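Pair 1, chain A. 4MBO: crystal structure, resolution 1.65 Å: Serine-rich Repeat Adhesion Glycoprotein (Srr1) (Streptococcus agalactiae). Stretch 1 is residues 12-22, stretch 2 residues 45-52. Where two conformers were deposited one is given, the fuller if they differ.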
# COMPACT_ATOMS: atom_id res chain seq x y z
N ASP A 12 -7.11 -1.40 -31.12
CA ASP A 12 -5.88 -1.23 -30.31
C ASP A 12 -4.75 -0.92 -31.30
O ASP A 12 -4.33 -1.79 -32.09
CB ASP A 12 -5.52 -2.43 -29.41
CG ASP A 12 -4.23 -2.16 -28.55
OD1 ASP A 12 -3.26 -1.66 -29.12
OD2 ASP A 12 -4.18 -2.42 -27.31
N VAL A 13 -4.26 0.31 -31.24
CA VAL A 13 -3.22 0.84 -32.14
C VAL A 13 -1.76 0.71 -31.63
O VAL A 13 -0.84 1.28 -32.24
CB VAL A 13 -3.52 2.34 -32.49
CG1 VAL A 13 -3.43 3.29 -31.27
CG2 VAL A 13 -2.61 2.82 -33.60
N SER A 14 -1.53 -0.09 -30.57
CA SER A 14 -0.19 -0.25 -30.01
C SER A 14 0.82 -0.74 -31.03
O SER A 14 2.03 -0.44 -30.91
CB SER A 14 -0.18 -1.27 -28.86
OG SER A 14 -1.04 -0.92 -27.77
N SER A 15 0.35 -1.54 -31.99
CA SER A 15 1.23 -2.10 -33.03
C SER A 15 1.66 -1.09 -34.11
O SER A 15 2.55 -1.41 -34.92
CB SER A 15 0.58 -3.34 -33.68
OG SER A 15 -0.59 -2.99 -34.40
N GLU A 16 1.05 0.11 -34.12
CA GLU A 16 1.32 1.17 -35.13
C GLU A 16 2.17 2.35 -34.58
O GLU A 16 2.51 3.32 -35.30
CB GLU A 16 0.00 1.75 -35.65
CG GLU A 16 0.13 2.77 -36.77
CD GLU A 16 -1.21 3.28 -37.28
OE1 GLU A 16 -2.27 2.91 -36.72
OE2 GLU A 16 -1.20 4.08 -38.25
N LEU A 17 2.45 2.30 -33.30
CA LEU A 17 3.24 3.34 -32.67
C LEU A 17 4.65 3.27 -33.23
O LEU A 17 5.15 2.18 -33.49
CB LEU A 17 3.26 3.11 -31.16
CG LEU A 17 1.89 3.04 -30.49
CD1 LEU A 17 2.02 2.86 -29.00
CD2 LEU A 17 1.07 4.27 -30.79
N GLN A 18 5.29 4.42 -33.41
CA GLN A 18 6.65 4.50 -33.93
C GLN A 18 7.60 5.13 -32.93
O GLN A 18 7.18 5.83 -32.01
CB GLN A 18 6.65 5.37 -35.20
CG GLN A 18 5.72 4.90 -36.31
CD GLN A 18 6.16 3.60 -36.94
OE1 GLN A 18 7.34 3.42 -37.25
NE2 GLN A 18 5.22 2.69 -37.14
N LYS A 19 8.90 4.87 -33.09
CA LYS A 19 9.93 5.45 -32.22
C LYS A 19 9.61 5.15 -30.76
O LYS A 19 9.87 5.95 -29.87
CB LYS A 19 10.03 6.98 -32.45
CG LYS A 19 10.15 7.33 -33.92
CD LYS A 19 10.27 8.83 -34.19
CE LYS A 19 11.64 9.33 -33.84
NZ LYS A 19 11.93 10.61 -34.52
N VAL A 20 9.09 3.95 -30.51
CA VAL A 20 8.73 3.60 -29.16
C VAL A 20 9.95 3.37 -28.24
O VAL A 20 10.93 2.69 -28.61
CB VAL A 20 7.89 2.30 -29.14
CG1 VAL A 20 7.58 1.89 -27.72
CG2 VAL A 20 6.61 2.46 -29.96
N ASN A 21 9.88 4.00 -27.07
CA ASN A 21 10.88 3.91 -26.02
C ASN A 21 10.12 3.58 -24.72
O ASN A 21 8.98 4.04 -24.57
CB ASN A 21 11.62 5.25 -25.86
CG ASN A 21 12.51 5.59 -27.04
OD1 ASN A 21 13.55 4.98 -27.23
ND2 ASN A 21 12.15 6.60 -27.80
N ILE A 22 10.71 2.78 -23.83
CA ILE A 22 10.11 2.52 -22.53
C ILE A 22 11.24 2.17 -21.58
O ILE A 22 12.20 1.50 -21.97
CB ILE A 22 9.01 1.41 -22.60
CG1 ILE A 22 8.30 1.32 -21.25
CG2 ILE A 22 9.60 0.06 -23.02
CD1 ILE A 22 7.00 0.54 -21.32
N LEU A 45 8.34 4.84 -14.18
CA LEU A 45 8.11 4.36 -15.54
C LEU A 45 8.07 5.54 -16.51
O LEU A 45 7.39 6.54 -16.27
CB LEU A 45 6.76 3.66 -15.61
CG LEU A 45 6.24 3.27 -17.00
CD1 LEU A 45 7.17 2.25 -17.65
CD2 LEU A 45 4.82 2.72 -16.90
N ASN A 46 8.79 5.40 -17.62
CA ASN A 46 8.62 6.39 -18.65
C ASN A 46 8.53 5.73 -20.02
O ASN A 46 9.10 4.65 -20.25
CB ASN A 46 9.70 7.44 -18.64
CG ASN A 46 10.99 6.94 -19.18
OD1 ASN A 46 11.75 6.30 -18.48
ND2 ASN A 46 11.28 7.28 -20.44
N PHE A 47 7.77 6.36 -20.90
CA PHE A 47 7.64 5.87 -22.27
C PHE A 47 7.36 7.03 -23.19
O PHE A 47 6.92 8.10 -22.76
CB PHE A 47 6.57 4.76 -22.39
CG PHE A 47 5.20 5.16 -21.97
CD1 PHE A 47 4.32 5.72 -22.88
CD2 PHE A 47 4.77 4.92 -20.67
CE1 PHE A 47 3.03 6.09 -22.48
CE2 PHE A 47 3.49 5.27 -20.28
CZ PHE A 47 2.64 5.86 -21.18
N ALA A 48 7.60 6.81 -24.48
CA ALA A 48 7.36 7.83 -25.47
C ALA A 48 7.24 7.16 -26.83
O ALA A 48 7.75 6.05 -27.04
CB ALA A 48 8.50 8.83 -25.49
N PHE A 49 6.57 7.84 -27.75
CA PHE A 49 6.42 7.37 -29.12
C PHE A 49 5.82 8.48 -29.99
O PHE A 49 5.44 9.55 -29.48
CB PHE A 49 5.48 6.13 -29.19
CG PHE A 49 4.10 6.37 -28.67
CD1 PHE A 49 3.09 6.87 -29.49
CD2 PHE A 49 3.79 6.09 -27.34
CE1 PHE A 49 1.82 7.11 -29.01
CE2 PHE A 49 2.52 6.35 -26.85
CZ PHE A 49 1.53 6.84 -27.68
N SER A 50 5.79 8.23 -31.29
CA SER A 50 5.11 9.05 -32.25
C SER A 50 4.05 8.21 -32.95
O SER A 50 4.19 6.99 -33.06
CB SER A 50 6.07 9.58 -33.31
OG SER A 50 6.96 10.50 -32.74
N ILE A 51 3.01 8.87 -33.45
CA ILE A 51 1.97 8.18 -34.23
C ILE A 51 1.42 9.18 -35.27
O ILE A 51 1.13 10.35 -34.94
CB ILE A 51 0.88 7.55 -33.31
CG1 ILE A 51 -0.08 6.71 -34.15
CG2 ILE A 51 0.11 8.59 -32.50
CD1 ILE A 51 -0.90 5.75 -33.33
N ALA A 52 1.36 8.77 -36.53
CA ALA A 52 0.92 9.68 -37.61
C ALA A 52 -0.48 10.23 -37.42
O ALA A 52 -0.72 11.43 -37.61
CB ALA A 52 1.03 8.97 -38.95

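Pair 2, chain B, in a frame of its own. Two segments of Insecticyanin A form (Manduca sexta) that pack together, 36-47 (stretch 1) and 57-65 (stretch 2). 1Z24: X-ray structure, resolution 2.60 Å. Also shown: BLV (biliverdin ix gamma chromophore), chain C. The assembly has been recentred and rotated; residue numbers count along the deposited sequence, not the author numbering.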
# COMPACT_ATOMS: atom_id res chain seq x y z
N GLU B 36 -2.76 13.66 -17.20
CA GLU B 36 -3.29 14.01 -18.49
C GLU B 36 -3.81 15.43 -18.76
O GLU B 36 -3.24 16.11 -19.59
CB GLU B 36 -4.48 13.13 -18.91
CG GLU B 36 -4.57 12.90 -20.41
CD GLU B 36 -3.39 12.13 -20.89
OE1 GLU B 36 -2.81 11.30 -20.22
OE2 GLU B 36 -3.02 12.46 -22.09
N ASN B 37 -4.67 15.93 -17.92
CA ASN B 37 -5.19 17.24 -18.12
C ASN B 37 -4.19 18.30 -18.02
O ASN B 37 -4.48 19.38 -18.45
CB ASN B 37 -6.43 17.61 -17.29
CG ASN B 37 -6.11 17.66 -15.79
OD1 ASN B 37 -5.06 18.13 -15.36
ND2 ASN B 37 -7.09 17.32 -14.96
N GLU B 38 -3.05 18.06 -17.44
CA GLU B 38 -2.18 19.22 -17.37
C GLU B 38 -0.76 19.03 -17.88
O GLU B 38 0.16 19.85 -17.71
CB GLU B 38 -2.27 19.75 -15.97
CG GLU B 38 -1.55 18.77 -14.97
CD GLU B 38 -1.36 19.45 -13.62
OE1 GLU B 38 -1.93 19.20 -12.59
OE2 GLU B 38 -0.45 20.35 -13.67
N ASN B 39 -0.59 17.92 -18.50
CA ASN B 39 0.71 17.61 -19.03
C ASN B 39 1.32 18.66 -19.97
O ASN B 39 2.49 18.87 -19.89
CB ASN B 39 0.67 16.24 -19.75
CG ASN B 39 0.69 15.10 -18.76
OD1 ASN B 39 1.27 15.29 -17.71
ND2 ASN B 39 0.09 13.95 -19.08
N GLN B 40 0.50 19.35 -20.76
CA GLN B 40 1.01 20.36 -21.68
C GLN B 40 1.20 21.78 -21.17
O GLN B 40 1.84 22.56 -21.85
CB GLN B 40 0.04 20.44 -22.86
CG GLN B 40 0.38 19.60 -24.12
CD GLN B 40 -0.57 19.99 -25.32
OE1 GLN B 40 -0.28 20.96 -26.09
NE2 GLN B 40 -1.71 19.25 -25.48
N GLY B 41 0.62 22.14 -20.02
CA GLY B 41 0.74 23.48 -19.48
C GLY B 41 2.10 23.77 -18.82
O GLY B 41 2.78 22.90 -18.28
N LYS B 42 2.51 25.00 -18.85
CA LYS B 42 3.78 25.31 -18.23
C LYS B 42 3.52 26.49 -17.39
O LYS B 42 2.42 27.01 -17.54
CB LYS B 42 4.85 25.61 -19.24
CG LYS B 42 4.79 24.51 -20.27
CD LYS B 42 6.08 23.72 -20.43
CE LYS B 42 6.90 24.32 -21.58
NZ LYS B 42 6.62 23.76 -22.93
N CYS B 43 4.49 26.85 -16.55
CA CYS B 43 4.32 27.97 -15.68
C CYS B 43 3.04 27.77 -14.92
O CYS B 43 2.28 28.69 -14.73
CB CYS B 43 4.16 29.23 -16.54
SG CYS B 43 4.18 30.74 -15.58
N THR B 44 2.80 26.52 -14.51
CA THR B 44 1.60 26.15 -13.76
C THR B 44 1.57 26.65 -12.32
O THR B 44 2.44 26.33 -11.52
CB THR B 44 1.51 24.65 -13.73
OG1 THR B 44 1.60 24.29 -15.02
CG2 THR B 44 0.15 24.18 -13.19
N ILE B 45 0.54 27.43 -11.99
CA ILE B 45 0.42 27.94 -10.65
C ILE B 45 -1.02 27.86 -10.16
O ILE B 45 -1.98 28.16 -10.86
CB ILE B 45 0.79 29.40 -10.75
CG1 ILE B 45 2.12 29.56 -11.47
CG2 ILE B 45 0.72 30.10 -9.38
CD1 ILE B 45 2.51 31.03 -11.61
N ALA B 46 -1.17 27.46 -8.94
CA ALA B 46 -2.49 27.37 -8.33
C ALA B 46 -2.54 28.43 -7.26
O ALA B 46 -1.68 28.44 -6.36
CB ALA B 46 -2.73 26.00 -7.70
N GLU B 47 -3.52 29.35 -7.31
CA GLU B 47 -3.61 30.39 -6.30
C GLU B 47 -4.88 30.26 -5.52
O GLU B 47 -5.97 30.28 -6.10
CB GLU B 47 -3.67 31.73 -6.95
CG GLU B 47 -3.63 32.92 -5.94
CD GLU B 47 -3.87 34.27 -6.64
OE1 GLU B 47 -4.69 35.09 -6.26
OE2 GLU B 47 -3.13 34.45 -7.73
N VAL B 57 -10.45 29.48 -5.77
CA VAL B 57 -9.23 29.05 -6.45
C VAL B 57 -9.10 29.66 -7.83
O VAL B 57 -10.06 29.85 -8.56
CB VAL B 57 -9.04 27.50 -6.44
CG1 VAL B 57 -10.34 26.74 -6.44
CG2 VAL B 57 -8.23 26.99 -7.60
N TYR B 58 -7.88 29.95 -8.20
CA TYR B 58 -7.58 30.47 -9.47
C TYR B 58 -6.41 29.62 -9.98
O TYR B 58 -5.29 29.69 -9.48
CB TYR B 58 -7.21 31.96 -9.41
CG TYR B 58 -6.83 32.46 -10.79
CD1 TYR B 58 -7.81 32.95 -11.66
CD2 TYR B 58 -5.52 32.46 -11.25
CE1 TYR B 58 -7.52 33.39 -12.94
CE2 TYR B 58 -5.20 32.92 -12.53
CZ TYR B 58 -6.20 33.38 -13.37
OH TYR B 58 -5.91 33.87 -14.59
N ASN B 59 -6.66 28.78 -10.98
CA ASN B 59 -5.59 27.97 -11.51
C ASN B 59 -5.25 28.41 -12.93
O ASN B 59 -6.13 28.72 -13.76
CB ASN B 59 -6.05 26.50 -11.71
CG ASN B 59 -6.07 25.56 -10.52
OD1 ASN B 59 -5.36 25.76 -9.48
ND2 ASN B 59 -6.96 24.48 -10.67
N SER B 60 -3.97 28.40 -13.24
CA SER B 60 -3.57 28.77 -14.55
C SER B 60 -2.27 28.17 -15.00
O SER B 60 -1.40 27.79 -14.23
CB SER B 60 -3.46 30.29 -14.74
OG SER B 60 -2.25 30.84 -14.19
N PHE B 61 -2.16 28.14 -16.30
CA PHE B 61 -0.99 27.66 -16.97
C PHE B 61 -0.98 28.24 -18.36
O PHE B 61 -1.96 28.85 -18.81
CB PHE B 61 -0.68 26.19 -16.87
CG PHE B 61 -1.71 25.24 -17.44
CD1 PHE B 61 -2.53 25.56 -18.53
CD2 PHE B 61 -1.80 23.96 -16.89
CE1 PHE B 61 -3.44 24.64 -19.06
CE2 PHE B 61 -2.70 23.02 -17.42
CZ PHE B 61 -3.53 23.35 -18.50
N VAL B 62 0.11 28.03 -19.02
CA VAL B 62 0.29 28.51 -20.36
C VAL B 62 0.57 27.40 -21.39
O VAL B 62 1.47 26.54 -21.23
CB VAL B 62 1.42 29.60 -20.41
CG1 VAL B 62 1.59 30.19 -21.81
CG2 VAL B 62 1.18 30.78 -19.45
N SER B 63 -0.19 27.44 -22.48
CA SER B 63 -0.05 26.51 -23.58
C SER B 63 -0.00 27.38 -24.83
O SER B 63 -0.92 28.15 -25.06
CB SER B 63 -1.16 25.43 -23.66
OG SER B 63 -1.40 25.02 -22.31
N ASN B 64 1.10 27.28 -25.57
CA ASN B 64 1.32 28.02 -26.80
C ASN B 64 0.90 29.46 -26.80
O ASN B 64 0.17 29.88 -27.68
CB ASN B 64 0.60 27.37 -28.01
CG ASN B 64 0.89 25.88 -28.08
OD1 ASN B 64 0.02 24.96 -27.89
ND2 ASN B 64 2.18 25.66 -28.33
N GLY B 65 1.39 30.21 -25.83
CA GLY B 65 1.08 31.62 -25.78
C GLY B 65 -0.25 31.96 -25.19
O GLY B 65 -0.62 33.12 -25.07
NA BLV C . -6.02 18.07 -10.67
C1A BLV C . -6.74 16.99 -11.06
C2A BLV C . -7.16 16.14 -9.96
C3A BLV C . -6.68 16.74 -8.84
C4A BLV C . -5.96 17.95 -9.30
CMA BLV C . -6.74 16.27 -7.33
OA BLV C . -7.01 16.78 -12.22
CAA BLV C . -7.90 14.87 -10.08
CBA BLV C . -6.84 13.90 -10.53
CGA BLV C . -7.51 12.58 -10.88
O1A BLV C . -7.48 11.63 -10.15
O2A BLV C . -8.12 12.50 -11.91
CHB BLV C . -5.29 18.80 -8.43
NB BLV C . -4.44 20.54 -9.93
C1B BLV C . -4.43 19.84 -8.74
C2B BLV C . -3.42 20.37 -7.85
C3B BLV C . -2.84 21.37 -8.51
C4B BLV C . -3.48 21.47 -9.83
CMB BLV C . -3.12 19.88 -6.44
CAB BLV C . -1.72 22.23 -8.00
CBB BLV C . -0.77 22.50 -8.95
CHC BLV C . -3.15 22.45 -10.77
NC BLV C . -4.48 22.01 -12.75
C1C BLV C . -3.71 22.80 -11.97
C2C BLV C . -3.51 24.12 -12.58
C3C BLV C . -4.17 24.21 -13.74
C4C BLV C . -4.80 22.83 -13.86
CMC BLV C . -2.79 25.22 -11.94
CAC BLV C . -4.31 25.31 -14.81
CBC BLV C . -5.39 25.34 -15.63
CHD BLV C . -5.54 22.37 -15.00
ND BLV C . -7.17 20.92 -13.83
C1D BLV C . -6.63 21.52 -15.00
C2D BLV C . -7.44 21.12 -16.19
C3D BLV C . -8.45 20.29 -15.75
C4D BLV C . -8.25 20.20 -14.31
CMD BLV C . -7.22 21.49 -17.63
OD BLV C . -8.98 19.56 -13.59
CAD BLV C . -9.50 19.65 -16.56
CBD BLV C . -10.78 20.44 -16.36
CGD BLV C . -12.01 19.71 -17.01
O1D BLV C . -12.36 20.00 -18.11
O2D BLV C . -12.61 18.82 -16.42

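Pair 1 (Srr1, chain A) and pair 2 (insecticyanin A, chain B) share an antiparallel strand pairing interrupted by a beta bulge; 14 central residues superpose with an RMSD of 0.8 Å. The strand axes run at 177° in pair 1 and 174° in pair 2, approach to 4.6 and 4.7 Å, and bury similar areas between the stretches, 603 and 611 Å². In both, a corner lies at matched residues with positive phi, Lys A19 (54/37) and Cys B43 (54/39), and the register shifts by one there.

The backbone hydrogen bonds on the two sides of the bulge correspond. Before it, Gln A18 N donates to Ser A50 O (2.8 Å) and Ser A50 N to Gln A18 O (2.9 Å); at the matched positions Lys B42 N donates to Val B62 O (3.0 Å) and Val B62 N to Lys B42 O (2.9 Å). After it, Asn A21 N reaches Ala A48 O at 3.0 Å and Ala A48 N reaches Asn A21 O at 3.1 Å, as Ile B45 N does Ser B60 O (3.0 Å) and Ser B60 N does Ile B45 O (3.1 Å). The CA-H groups of Val A20 and Thr B44 contact the same carbonyls, with Val A20 CA to Ala A48 O at 3.4 Å and Thr B44 CA to Ser B60 O at 3.5 Å.

The packing centres on matched phenylalanines, Phe A49 and Phe B61, both with chi1 p but with chi2 of 87° and 31°, so the rings are turned differently. In pair 1 the leucine at the matched position covers one ring face: Leu A17 CD1 lies 3.9 Å from the Phe A49 ring centroid, 5° off the normal. Its match, Gly B41, covers a face with backbone alone, Gly B41 CA standing 3.8 Å from the Phe B61 ring centroid, 18° off the normal. A CB on Gly B41 would fall 2.1 Å from Phe B61 CD2, a clash, so this ring position depends on glycine. BLV, the biliverdin chromophore, takes the opposite face of Phe B61, with BLV CAC 3.5 Å from Phe B61 CD2.

At the next inward position, Val A20 packs CG2 against Phe A49 CB at 3.9 Å, whereas Thr B44 places OG1 3.5 Å from Phe B61 CB and CG2 3.4 Å from BLV CMC. Ile A22 and Phe A47 form a non-hydrogen-bonded pair, Ile A22 CG1 lying 4.0 Å from Phe A47 CB; the matched Ala B46 and Asn B59 are smaller, with Ala B46 CB 3.2 Å from Asn B59 OD1, and both border the chromophore: Ala B46 CB is 3.9 Å from BLV CAB and Asn B59 CB 3.5 Å from BLV CMC. Ile A51 extends the apolar cluster of pair 1, its CD1 3.5 Å from Leu A17 CD2 and 3.4 Å from Val A13 CG2; the matched Ser B63 brings OG to 3.9 Å from Gly B41 CA.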